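PDB 6FMB: secreted effector CSEP0064, which binds host RNA without cleaving it and hinders the degradation of host ribosomal RNA induced by ribosome-inactivating proteins, which keeps the infected plant cells alive. Local coordinates for residues Val21-Asn26 / Arg52-Glu57; Val56-Ala61 / Val68-Leu73. All coordinates share one frame; numbering follows the deposited sequence. Where two conformers were deposited one is given.

Contact 1: residues Val21-Asn26 / Arg52-Glu57; sequences VVLAFN and RQFPVE
Arg52 lies across one face of the Phe25 ring and reaches on to the last turn of the helix. Its CD sits 3.5 Å from the centroid of the Phe25 ring, 8° off the normal, a CH-pi contact over the middle of the face. The chain is extended from CG to NE, which carries the guanidinium past the ring at the CE2 and CD2 side, the two planes only 20° apart. Beyond it, Arg52 NH1 donates to Ala24 O at 2.9 Å. The bond is nearly straight (168°) and lies in the guanidinium plane, on a lone pair of the carbonyl. NH1 also bonds Tyr27 O and NE forms a salt bridge with Glu50, so the flat group is fixed by several partners as it bonds carbonyl oxygens at the end of the helix.

The tight part lies two residues further along the strand, where Phe54 points to the same side as Arg52. Ala24, small and buried, lets the backbones come within 5.5 Å, CA of Ala24 to CA of Phe54, and its CB meets Phe54 CB at 3.7 Å. Phe54 CG stands anti to the backbone N, and the ring presents one face to Ala24 N, offset toward the rim, and the opposite one to Pro55 CD. On the same face as Ala24 N, Leu23 CB lies 3.9 Å from Phe54 CE2. The outer side is more open to solvent: Leu23, Phe25 and Arg52 are partly exposed, although Arg52 and Phe25 still meet closely, and Asn26 turns into the exposed loop.

The contact thus lays the C-terminal end of helix 14-24 against strand 51-56, the helix-on-sheet packing of this RNase-like fold; strands 37-39 and 70-75 flank that strand, and Val21 of the helix reaches over to Ile72.

Contact 2: residues Val56-Ala61 / Val68-Leu73; sequences VEDSDA and VKYYIL
Val56 O and Lys69 N are joined through one water, which donates to Val56 O at 2.9 Å and accepts from Lys69 N. It bridges the two backbones where the oxygens of Val56 and Tyr70, both acceptors, come close without bonding to each other. Next to it, Tyr70 O takes the amide of Val56 in a direct bond, N to O 3.0 Å and almost straight at 169°, although the donor stands well above the carbonyl plane.

Beside these bonds, Val56 CG1 packs on Tyr70 CB at 3.6 Å, the two side chains crossing at about a right angle. A chi1 of 69° sets CG1 between the backbone N and carbonyl carbon of Val56, from where it also meets Ile72 CG2, 4.2 Å away. The Tyr70 ring turns its edge to Val56 O, which lies in the ring plane. Further out, Asp58 OD2 approaches Tyr70 CE2 obliquely at 3.7 Å, with carboxylate and ring planes 46° apart. Thr10 and Ile12 of strand 10-13 touch both Asp58 and Tyr70, bringing the second sheet up to this edge of the contact.

At 4.3 Å, Asp58 OD2 and Lys69 NZ are too far apart for a salt bridge, and any attraction is probably modest. Order here therefore seems to rest on the backbone bond, the bridging water and buried apolar packing.

From the N terminus, the chain runs along helix 14-24 into contact 1, which closes the long excursion through strand 37-39 by returning strand 51-56 to the helix end. That strand leads straight into contact 2: Val56 and Glu57 belong to both, and residues 56-61 open the much shorter loop that closes when 68-73 comes back as the neighbouring antiparallel strand. The two loops follow one another in sequence; neither encloses the other. In space the contacts adjoin, with Phe54 O and Ile72 N probably hydrogen-bonded at 2.9 Å. Together they tie helix 14-24 to the two central strands of the four-stranded sheet.

Contact 1: residues Val21-Asn26 / Arg52-Glu57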
loop_
_atom_site.group_PDB
_atom_site.type_symbol
_atom_site.label_atom_id
_atom_site.label_comp_id
_atom_site.label_asym_id
_atom_site.label_seq_id
_atom_site.Cartn_x
_atom_site.Cartn_y
_atom_site.Cartn_z
ATOM N N VAL A 21 -0.828 -3.221 5.422
ATOM C CA VAL A 21 -1.935 -4.137 5.112
ATOM C C VAL A 21 -2.957 -4.141 6.262
ATOM O O VAL A 21 -4.158 -4.075 6.031
ATOM C CB VAL A 21 -1.410 -5.570 4.817
ATOM C CG1 VAL A 21 -2.544 -6.574 4.793
ATOM C CG2 VAL A 21 -0.627 -5.610 3.504
ATOM N N VAL A 22 -2.468 -4.273 7.493
ATOM C CA VAL A 22 -3.385 -4.336 8.634
ATOM C C VAL A 22 -3.958 -2.947 8.983
ATOM O O VAL A 22 -5.122 -2.844 9.367
ATOM C CB VAL A 22 -2.774 -5.069 9.856
ATOM C CG1 VAL A 22 -2.565 -6.556 9.537
ATOM C CG2 VAL A 22 -1.475 -4.424 10.352
ATOM N N LEU A 23 -3.181 -1.876 8.803
ATOM C CA LEU A 23 -3.730 -0.532 9.024
ATOM C C LEU A 23 -4.814 -0.198 7.993
ATOM O O LEU A 23 -5.822 0.396 8.336
ATOM C CB LEU A 23 -2.639 0.527 9.035
ATOM C CG LEU A 23 -1.682 0.456 10.239
ATOM C CD1 LEU A 23 -0.567 1.487 10.066
ATOM C CD2 LEU A 23 -2.398 0.648 11.572
ATOM N N ALA A 24 -4.641 -0.612 6.741
ATOM C CA ALA A 24 -5.606 -0.278 5.674
ATOM C C ALA A 24 -7.014 -0.710 6.045
ATOM O O ALA A 24 -7.972 0.000 5.765
ATOM C CB ALA A 24 -5.197 -0.926 4.352
ATOM N N PHE A 25 -7.128 -1.902 6.628
ATOM C CA PHE A 25 -8.438 -2.475 7.010
ATOM C C PHE A 25 -8.892 -2.131 8.434
ATOM O O PHE A 25 -9.931 -2.597 8.878
ATOM C CB PHE A 25 -8.503 -3.988 6.675
ATOM C CG PHE A 25 -8.751 -4.237 5.204
ATOM C CD1 PHE A 25 -7.707 -4.241 4.277
ATOM C CD2 PHE A 25 -10.034 -4.398 4.733
ATOM C CE1 PHE A 25 -7.950 -4.374 2.915
ATOM C CE2 PHE A 25 -10.276 -4.571 3.372
ATOM C CZ PHE A 25 -9.235 -4.546 2.465
ATOM N N ASN A 26 -8.151 -1.247 9.107
ATOM C CA ASN A 26 -8.496 -0.823 10.472
ATOM C C ASN A 26 -9.420 0.381 10.520
ATOM O O ASN A 26 -10.048 0.602 11.546
ATOM C CB ASN A 26 -7.199 -0.484 11.239
ATOM C CG ASN A 26 -7.433 -0.221 12.710
ATOM O OD1 ASN A 26 -7.290 0.921 13.210
ATOM N ND2 ASN A 26 -7.791 -1.240 13.412
ATOM N N ARG A 52 -8.105 -1.926 -0.833
ATOM C CA ARG A 52 -7.859 -0.648 -0.195
ATOM C C ARG A 52 -6.463 -0.133 -0.531
ATOM O O ARG A 52 -5.502 -0.903 -0.701
ATOM C CB ARG A 52 -8.052 -0.748 1.321
ATOM C CG ARG A 52 -9.506 -0.946 1.707
ATOM C CD ARG A 52 -9.711 -0.997 3.203
ATOM N NE ARG A 52 -11.133 -0.956 3.509
ATOM C CZ ARG A 52 -11.672 -0.442 4.609
ATOM N NH1 ARG A 52 -10.914 -0.003 5.592
ATOM N NH2 ARG A 52 -12.992 -0.420 4.726
ATOM N N GLN A 53 -6.378 1.200 -0.619
ATOM C CA GLN A 53 -5.134 1.933 -0.836
ATOM C C GLN A 53 -4.722 2.607 0.473
ATOM O O GLN A 53 -5.535 3.319 1.065
ATOM C CB GLN A 53 -5.296 2.989 -1.925
ATOM C CG GLN A 53 -3.999 3.723 -2.288
ATOM C CD GLN A 53 -4.133 5.209 -2.518
ATOM O OE1 GLN A 53 -5.180 5.783 -2.293
ATOM N NE2 GLN A 53 -3.041 5.844 -2.931
ATOM N N PHE A 54 -3.471 2.382 0.919
ATOM C CA PHE A 54 -3.009 3.012 2.159
ATOM C C PHE A 54 -1.550 3.390 1.975
ATOM O O PHE A 54 -0.765 2.603 1.422
ATOM C CB PHE A 54 -3.208 2.082 3.369
ATOM C CG PHE A 54 -3.102 2.795 4.697
ATOM C CD1 PHE A 54 -4.205 3.442 5.255
ATOM C CD2 PHE A 54 -1.902 2.829 5.407
ATOM C CE1 PHE A 54 -4.103 4.134 6.449
ATOM C CE2 PHE A 54 -1.809 3.511 6.618
ATOM C CZ PHE A 54 -2.918 4.161 7.139
ATOM N N PRO A 55 -1.152 4.595 2.423
ATOM C CA PRO A 55 0.233 4.994 2.196
ATOM C C PRO A 55 1.247 4.219 3.050
ATOM O O PRO A 55 0.899 3.647 4.095
ATOM C CB PRO A 55 0.236 6.503 2.561
ATOM C CG PRO A 55 -1.198 6.930 2.480
ATOM C CD PRO A 55 -1.921 5.723 3.011
ATOM N N VAL A 56 2.502 4.211 2.601
ATOM C CA VAL A 56 3.597 3.526 3.309
ATOM C C VAL A 56 4.839 4.427 3.231
ATOM O O VAL A 56 4.990 5.220 2.293
ATOM C CB VAL A 56 3.816 2.086 2.726
ATOM C CG1 VAL A 56 4.380 2.115 1.320
ATOM C CG2 VAL A 56 4.699 1.209 3.625
ATOM N N GLU A 57 5.703 4.295 4.247
ATOM C CA GLU A 57 6.946 5.065 4.394
ATOM C C GLU A 57 8.156 4.249 3.984
ATOM O O GLU A 57 8.144 3.022 4.074
ATOM C CB GLU A 57 7.164 5.429 5.862
ATOM C CG GLU A 57 6.052 6.219 6.512
ATOM C CD GLU A 57 6.048 7.666 6.078
ATOM O OE1 GLU A 57 6.908 8.046 5.262
ATOM O OE2 GLU A 57 5.204 8.439 6.561
#

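Contact 2: residues Val56-Ala61 / Val68-Leu73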
loop_
_atom_site.group_PDB
_atom_site.type_symbol
_atom_site.label_atom_id
_atom_site.label_comp_id
_atom_site.label_asym_id
_atom_site.label_seq_id
_atom_site.Cartn_x
_atom_site.Cartn_y
_atom_site.Cartn_z
ATOM N N VAL A 56 2.502 4.211 2.601
ATOM C CA VAL A 56 3.597 3.526 3.309
ATOM C C VAL A 56 4.839 4.427 3.231
ATOM O O VAL A 56 4.990 5.220 2.293
ATOM C CB VAL A 56 3.816 2.086 2.726
ATOM C CG1 VAL A 56 4.380 2.115 1.320
ATOM C CG2 VAL A 56 4.699 1.209 3.625
ATOM N N GLU A 57 5.703 4.295 4.247
ATOM C CA GLU A 57 6.946 5.065 4.394
ATOM C C GLU A 57 8.156 4.249 3.984
ATOM O O GLU A 57 8.144 3.022 4.074
ATOM C CB GLU A 57 7.164 5.429 5.862
ATOM C CG GLU A 57 6.052 6.219 6.512
ATOM C CD GLU A 57 6.048 7.666 6.078
ATOM O OE1 GLU A 57 6.908 8.046 5.262
ATOM O OE2 GLU A 57 5.204 8.439 6.561
ATOM N N ASP A 58 9.214 4.939 3.576
ATOM C CA ASP A 58 10.522 4.311 3.394
ATOM C C ASP A 58 11.364 4.285 4.673
ATOM O O ASP A 58 12.405 3.656 4.697
ATOM C CB ASP A 58 11.281 4.937 2.201
ATOM C CG ASP A 58 11.732 6.384 2.426
ATOM O OD1 ASP A 58 11.840 6.843 3.572
ATOM O OD2 ASP A 58 12.051 7.059 1.425
ATOM N N SER A 59 10.902 4.954 5.723
ATOM C CA SER A 59 11.608 5.088 6.994
ATOM C C SER A 59 10.968 4.224 8.089
ATOM O O SER A 59 9.969 3.550 7.837
ATOM C CB SER A 59 11.537 6.539 7.405
ATOM O OG SER A 59 10.206 6.947 7.530
ATOM N N ASP A 60 11.530 4.263 9.300
ATOM C CA ASP A 60 11.080 3.409 10.411
ATOM C C ASP A 60 9.856 4.003 11.134
ATOM O O ASP A 60 9.902 4.400 12.305
ATOM C CB ASP A 60 12.238 3.197 11.396
ATOM C CG ASP A 60 11.955 2.116 12.404
ATOM O OD1 ASP A 60 11.331 1.090 12.062
ATOM O OD2 ASP A 60 12.400 2.290 13.549
ATOM N N ALA A 61 8.746 4.049 10.411
ATOM C CA ALA A 61 7.543 4.711 10.869
ATOM C C ALA A 61 6.389 4.255 9.999
ATOM O O ALA A 61 6.597 3.763 8.896
ATOM C CB ALA A 61 7.714 6.221 10.731
ATOM N N VAL A 68 1.917 11.856 0.084
ATOM C CA VAL A 68 1.991 10.412 -0.190
ATOM C C VAL A 68 2.997 10.208 -1.330
ATOM O O VAL A 68 2.824 10.745 -2.410
ATOM C CB VAL A 68 0.598 9.846 -0.551
ATOM C CG1 VAL A 68 0.666 8.409 -1.052
ATOM C CG2 VAL A 68 -0.331 9.953 0.643
ATOM N N LYS A 69 4.075 9.496 -1.026
ATOM C CA LYS A 69 5.150 9.152 -1.972
ATOM C C LYS A 69 5.119 7.684 -2.403
ATOM O O LYS A 69 5.498 7.369 -3.536
ATOM C CB LYS A 69 6.523 9.412 -1.343
ATOM C CG LYS A 69 6.906 10.888 -1.216
ATOM C CD LYS A 69 8.241 11.111 -0.497
ATOM C CE LYS A 69 9.351 10.204 -1.027
ATOM N NZ LYS A 69 10.739 10.610 -0.648
ATOM N N TYR A 70 4.766 6.796 -1.467
ATOM C CA TYR A 70 4.596 5.356 -1.706
ATOM C C TYR A 70 3.273 4.912 -1.119
ATOM O O TYR A 70 2.804 5.473 -0.121
ATOM C CB TYR A 70 5.725 4.527 -1.052
ATOM C CG TYR A 70 7.106 5.088 -1.325
ATOM C CD1 TYR A 70 7.727 4.870 -2.550
ATOM C CD2 TYR A 70 7.774 5.875 -0.384
ATOM C CE1 TYR A 70 8.983 5.387 -2.828
ATOM C CE2 TYR A 70 9.037 6.400 -0.662
ATOM C CZ TYR A 70 9.622 6.159 -1.894
ATOM O OH TYR A 70 10.855 6.672 -2.214
ATOM N N TYR A 71 2.682 3.877 -1.710
ATOM C CA TYR A 71 1.442 3.324 -1.172
ATOM C C TYR A 71 1.296 1.870 -1.534
ATOM O O TYR A 71 1.936 1.382 -2.466
ATOM C CB TYR A 71 0.212 4.120 -1.643
ATOM C CG TYR A 71 -0.015 4.151 -3.150
ATOM C CD1 TYR A 71 -0.785 3.169 -3.773
ATOM C CD2 TYR A 71 0.480 5.194 -3.936
ATOM C CE1 TYR A 71 -1.013 3.209 -5.133
ATOM C CE2 TYR A 71 0.241 5.238 -5.308
ATOM C CZ TYR A 71 -0.494 4.237 -5.900
ATOM O OH TYR A 71 -0.725 4.278 -7.262
ATOM N N ILE A 72 0.447 1.164 -0.788
ATOM C CA ILE A 72 0.079 -0.208 -1.113
ATOM C C ILE A 72 -1.349 -0.261 -1.643
ATOM O O ILE A 72 -2.173 0.604 -1.339
ATOM C CB ILE A 72 0.256 -1.155 0.103
ATOM C CG1 ILE A 72 -0.833 -0.979 1.172
ATOM C CG2 ILE A 72 1.641 -0.968 0.718
ATOM C CD1 ILE A 72 -0.939 -2.187 2.075
ATOM N N LEU A 73 -1.605 -1.306 -2.422
ATOM C CA LEU A 73 -2.968 -1.772 -2.713
ATOM C C LEU A 73 -3.054 -3.199 -2.193
ATOM O O LEU A 73 -2.152 -4.020 -2.459
ATOM C CB LEU A 73 -3.286 -1.732 -4.207
ATOM C CG LEU A 73 -3.260 -0.366 -4.894
ATOM C CD1 LEU A 73 -3.518 -0.507 -6.382
ATOM C CD2 LEU A 73 -4.277 0.580 -4.301
HETATM O O HOH W 1 4.368 7.938 1.431
#